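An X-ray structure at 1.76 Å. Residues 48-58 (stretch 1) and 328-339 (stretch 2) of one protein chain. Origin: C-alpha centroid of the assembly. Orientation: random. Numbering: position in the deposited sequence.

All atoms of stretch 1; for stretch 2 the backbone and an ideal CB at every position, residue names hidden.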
# COMPACT_ATOMS: atom_id res chain seq x y z
N GLU A 48 13.20 -11.35 4.48
CA GLU A 48 14.24 -12.22 5.03
C GLU A 48 13.84 -12.87 6.35
O GLU A 48 14.40 -13.90 6.73
CB GLU A 48 15.55 -11.43 5.22
CG GLU A 48 16.30 -11.14 3.94
CD GLU A 48 16.88 -12.39 3.34
OE1 GLU A 48 17.81 -12.98 3.95
OE2 GLU A 48 16.42 -12.79 2.27
N ARG A 49 12.90 -12.26 7.07
CA ARG A 49 12.48 -12.84 8.35
C ARG A 49 11.85 -14.20 8.10
O ARG A 49 11.89 -15.08 8.96
CB ARG A 49 11.50 -11.90 9.05
CG ARG A 49 12.14 -10.57 9.44
CD ARG A 49 11.11 -9.56 9.95
NE ARG A 49 10.15 -9.17 8.91
CZ ARG A 49 9.16 -8.31 9.08
NH1 ARG A 49 8.99 -7.73 10.25
NH2 ARG A 49 8.31 -8.04 8.09
N LEU A 50 11.28 -14.40 6.91
CA LEU A 50 10.70 -15.70 6.60
C LEU A 50 11.80 -16.76 6.62
O LEU A 50 11.60 -17.87 7.11
CB LEU A 50 10.06 -15.69 5.22
CG LEU A 50 8.77 -14.88 5.11
CD1 LEU A 50 8.39 -14.78 3.62
CD2 LEU A 50 7.65 -15.61 5.90
N TYR A 51 12.96 -16.44 6.05
CA TYR A 51 14.06 -17.40 5.99
C TYR A 51 14.69 -17.61 7.35
O TYR A 51 15.16 -18.71 7.66
CB TYR A 51 15.11 -16.94 4.98
CG TYR A 51 14.56 -17.02 3.58
CD1 TYR A 51 14.17 -18.24 3.05
CD2 TYR A 51 14.32 -15.86 2.84
CE1 TYR A 51 13.54 -18.33 1.82
CE2 TYR A 51 13.68 -15.94 1.60
CZ TYR A 51 13.29 -17.18 1.10
OH TYR A 51 12.62 -17.27 -0.10
N ALA A 52 14.70 -16.55 8.16
CA ALA A 52 15.24 -16.62 9.51
C ALA A 52 14.37 -17.60 10.31
O ALA A 52 14.89 -18.46 11.03
CB ALA A 52 15.24 -15.23 10.17
N LEU A 53 13.05 -17.48 10.19
CA LEU A 53 12.13 -18.39 10.88
C LEU A 53 12.24 -19.79 10.33
O LEU A 53 12.16 -20.79 11.07
CB LEU A 53 10.70 -17.89 10.73
CG LEU A 53 10.45 -16.69 11.62
CD1 LEU A 53 9.18 -15.95 11.18
CD2 LEU A 53 10.37 -17.15 13.07
N GLN A 54 12.45 -19.88 9.02
CA GLN A 54 12.60 -21.16 8.37
C GLN A 54 13.79 -21.92 8.94
O GLN A 54 13.69 -23.11 9.18
CB GLN A 54 12.77 -20.98 6.86
CG GLN A 54 13.15 -22.26 6.12
CD GLN A 54 13.42 -22.01 4.64
OE1 GLN A 54 14.39 -21.34 4.29
NE2 GLN A 54 12.57 -22.54 3.77
N ARG A 55 14.92 -21.25 9.17
CA ARG A 55 16.08 -21.97 9.73
C ARG A 55 15.76 -22.41 11.16
O ARG A 55 16.16 -23.51 11.58
CB ARG A 55 17.35 -21.09 9.74
CG ARG A 55 18.50 -21.77 10.48
CD ARG A 55 19.60 -20.81 10.92
NE ARG A 55 19.18 -19.86 11.95
CZ ARG A 55 19.01 -20.13 13.24
NH1 ARG A 55 19.21 -21.36 13.71
NH2 ARG A 55 18.66 -19.15 14.07
N THR A 56 15.06 -21.57 11.90
CA THR A 56 14.70 -21.91 13.27
C THR A 56 13.86 -23.18 13.36
O THR A 56 14.04 -23.97 14.29
CB THR A 56 13.91 -20.75 13.92
OG1 THR A 56 14.76 -19.60 14.05
CG2 THR A 56 13.39 -21.16 15.31
N PHE A 57 12.98 -23.41 12.39
CA PHE A 57 12.12 -24.58 12.44
C PHE A 57 12.54 -25.76 11.56
O PHE A 57 11.83 -26.76 11.46
CB PHE A 57 10.67 -24.15 12.16
CG PHE A 57 10.08 -23.30 13.25
CD1 PHE A 57 10.04 -21.90 13.15
CD2 PHE A 57 9.61 -23.89 14.42
CE1 PHE A 57 9.53 -21.11 14.19
CE2 PHE A 57 9.10 -23.11 15.47
CZ PHE A 57 9.06 -21.72 15.36
N ALA A 58 13.72 -25.66 10.95
CA ALA A 58 14.23 -26.72 10.12
C ALA A 58 14.85 -27.76 11.03
O ALA A 58 15.61 -27.42 11.94
CB ALA A 58 15.29 -26.18 9.17
N UNK A 328 7.41 -11.75 19.21
CA UNK A 328 8.12 -11.05 18.13
C UNK A 328 8.97 -12.09 17.40
O UNK A 328 9.60 -12.94 18.04
CB UNK A 328 8.98 -9.90 18.67
N UNK A 329 9.01 -12.02 16.08
CA UNK A 329 9.75 -13.02 15.33
C UNK A 329 11.20 -13.15 15.78
O UNK A 329 11.75 -14.25 15.79
CB UNK A 329 9.70 -12.68 13.84
N UNK A 330 11.82 -12.03 16.13
CA UNK A 330 13.22 -12.04 16.51
C UNK A 330 13.45 -12.79 17.82
O UNK A 330 14.50 -13.40 18.02
CB UNK A 330 13.74 -10.61 16.63
N UNK A 331 12.46 -12.74 18.70
CA UNK A 331 12.57 -13.43 19.98
C UNK A 331 12.31 -14.92 19.78
O UNK A 331 12.86 -15.76 20.51
CB UNK A 331 11.59 -12.84 21.00
N UNK A 332 11.46 -15.27 18.82
CA UNK A 332 11.22 -16.68 18.56
C UNK A 332 12.52 -17.25 17.97
O UNK A 332 12.94 -18.37 18.29
CB UNK A 332 10.03 -16.89 17.62
N UNK A 333 13.15 -16.49 17.09
CA UNK A 333 14.40 -16.93 16.48
C UNK A 333 15.50 -17.02 17.55
O UNK A 333 16.26 -17.99 17.60
CB UNK A 333 14.81 -15.98 15.36
N UNK A 334 15.59 -16.00 18.39
CA UNK A 334 16.61 -15.99 19.44
C UNK A 334 16.45 -17.17 20.40
O UNK A 334 17.44 -17.76 20.84
CB UNK A 334 16.55 -14.67 20.22
N UNK A 335 15.20 -17.51 20.72
CA UNK A 335 14.94 -18.64 21.62
C UNK A 335 15.24 -19.99 20.96
O UNK A 335 15.73 -20.91 21.63
CB UNK A 335 13.48 -18.61 22.09
N UNK A 336 14.93 -20.12 19.67
CA UNK A 336 15.19 -21.36 18.96
C UNK A 336 13.98 -22.24 18.70
O UNK A 336 14.11 -23.36 18.21
CB UNK A 336 16.22 -22.17 19.75
N UNK A 337 12.79 -21.73 18.99
CA UNK A 337 11.58 -22.50 18.77
C UNK A 337 10.50 -22.10 19.74
O UNK A 337 10.72 -21.27 20.62
CB UNK A 337 11.86 -24.00 18.89
N UNK A 338 9.31 -22.69 19.59
CA UNK A 338 8.19 -22.38 20.45
C UNK A 338 8.38 -22.93 21.85
O UNK A 338 8.18 -22.21 22.83
CB UNK A 338 6.90 -22.93 19.84
N UNK A 339 8.77 -24.20 21.94
CA UNK A 339 8.97 -24.84 23.25
C UNK A 339 10.05 -24.07 24.02
O UNK A 339 9.91 -23.80 25.21
CB UNK A 339 9.36 -26.31 23.09

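Position 328 precedes a helix, with phi/psi of -58/139°, and its ideal CB has nothing of stretch 1 within 5.5 Å. Many residues would suit this N-cap, including proline, whose ring tolerates that phi. It is Pro328.

At 329 the CA-to-CB bond points toward stretch 1, and the ideal CB lies 4.2 Å from Leu53 CD1 and 5.2 Å from Arg49 CB. The aliphatic stem of Arg49, Ala52 CB and Leu53 offer an apolar surface for a long aliphatic or aromatic side chain. The residue is Trp329, chi1 p. Arg49 CD lies over one face of the indole, 3.3 Å from Trp329 CE2 and 3.5 Å from the five-membered ring centroid, 21° off its normal: a CH-pi contact. Arg49 CZ, 5.2 Å from that centroid, adds at most a weak cation-pi attraction. Ala52 CB meets Trp329 CZ3 at 3.8 Å.

Positions 330 and 331 find no partner in stretch 1, so polar residues are as plausible as any; they are Asp330 and Lys331.

At 332 CB again points toward stretch 1, 4.6 Å from Leu53 CD2 and 5.4 Å from Phe57 CZ. Such neighbours favour a medium-sized aliphatic, perhaps methionine, leucine or isoleucine. Leu332 places CD2 3.6 Å from Phe57 CZ, at the ring edge, and 4.0 Å from Leu53 CD2.

The bond at 333 runs sideways, yet its CB is 3.9 Å from Thr56 OG1 and 5.1 Å from Leu53 CD2. Little depth remains, so alanine, valine or threonine would fit. Val333 is a knob among Ala52, Leu53, Arg55 and Thr56, with CG2 3.8 Å from Leu53 CD2. A water donates to Val333 O (2.6 Å from the water O) and also hydrogen-bonds Thr56 OG1 (2.7 Å), linking the helices without a direct hydrogen bond.

Position 334 points away and 335 sideways, neither CB near stretch 1; the first could be polar, the second is open to many choices. They are Glu334, whose OE2 forms a salt bridge with Lys331 NZ at 2.8 Å, and Ala335.

At 336 phi/psi is 104/8° and at 337 it is 151/176°. At both, a CB would jam against the preceding carbonyl O, which calls for glycine. Gly336 ends the helix, its C 3.6 Å from Thr56 CG2; Gly337 caps the next, its CA 4.2 Å from Phe57 CE2.

At 338 CB is 4.9 Å from Phe57 CE2, suiting a large apolar or aromatic side chain. Trp338 brings CD1 to 3.4 Å from Phe57 CE2, the ring planes oblique at 41°.

Position 339 is out of reach and unconstrained by stretch 1: Ala339.

Stretch 2, residues 328-339: PWDKLVEAGGWA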
# COMPACT_ATOMS: atom_id res chain seq x y z
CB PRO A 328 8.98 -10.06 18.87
CG PRO A 328 8.17 -9.75 20.09
CD PRO A 328 7.61 -11.07 20.50
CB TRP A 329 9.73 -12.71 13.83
CG TRP A 329 10.60 -11.54 13.49
CD1 TRP A 329 10.28 -10.21 13.60
CD2 TRP A 329 11.97 -11.58 13.07
NE1 TRP A 329 11.35 -9.43 13.27
CE2 TRP A 329 12.41 -10.25 12.94
CE3 TRP A 329 12.87 -12.62 12.79
CZ2 TRP A 329 13.71 -9.92 12.56
CZ3 TRP A 329 14.18 -12.29 12.39
CH2 TRP A 329 14.57 -10.95 12.29
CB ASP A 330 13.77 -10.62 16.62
CG ASP A 330 12.90 -9.74 17.49
OD1 ASP A 330 13.45 -9.02 18.35
OD2 ASP A 330 11.68 -9.75 17.30
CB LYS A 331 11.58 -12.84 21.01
CG LYS A 331 11.79 -11.37 21.32
CD LYS A 331 13.20 -11.05 21.77
CE LYS A 331 13.55 -11.68 23.13
NZ LYS A 331 14.96 -11.35 23.54
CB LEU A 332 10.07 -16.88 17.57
CG LEU A 332 9.63 -18.32 17.28
CD1 LEU A 332 9.33 -19.06 18.61
CD2 LEU A 332 8.38 -18.30 16.37
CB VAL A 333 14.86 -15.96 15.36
CG1 VAL A 333 16.27 -16.32 14.86
CG2 VAL A 333 13.86 -16.04 14.18
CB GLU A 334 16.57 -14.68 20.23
CG GLU A 334 17.65 -14.61 21.32
CD GLU A 334 17.66 -13.28 22.04
OE1 GLU A 334 18.54 -13.07 22.91
OE2 GLU A 334 16.79 -12.44 21.74
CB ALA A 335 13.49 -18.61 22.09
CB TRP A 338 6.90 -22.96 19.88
CG TRP A 338 6.33 -22.21 18.72
CD1 TRP A 338 6.30 -22.61 17.42
CD2 TRP A 338 5.65 -20.95 18.77
NE1 TRP A 338 5.63 -21.69 16.65
CE2 TRP A 338 5.23 -20.65 17.45
CE3 TRP A 338 5.36 -20.04 19.79
CZ2 TRP A 338 4.53 -19.49 17.14
CZ3 TRP A 338 4.66 -18.88 19.48
CH2 TRP A 338 4.25 -18.62 18.16
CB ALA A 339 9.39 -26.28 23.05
O HOH W 1 16.66 -19.92 15.96
O HOH W 2 12.79 -25.54 17.16
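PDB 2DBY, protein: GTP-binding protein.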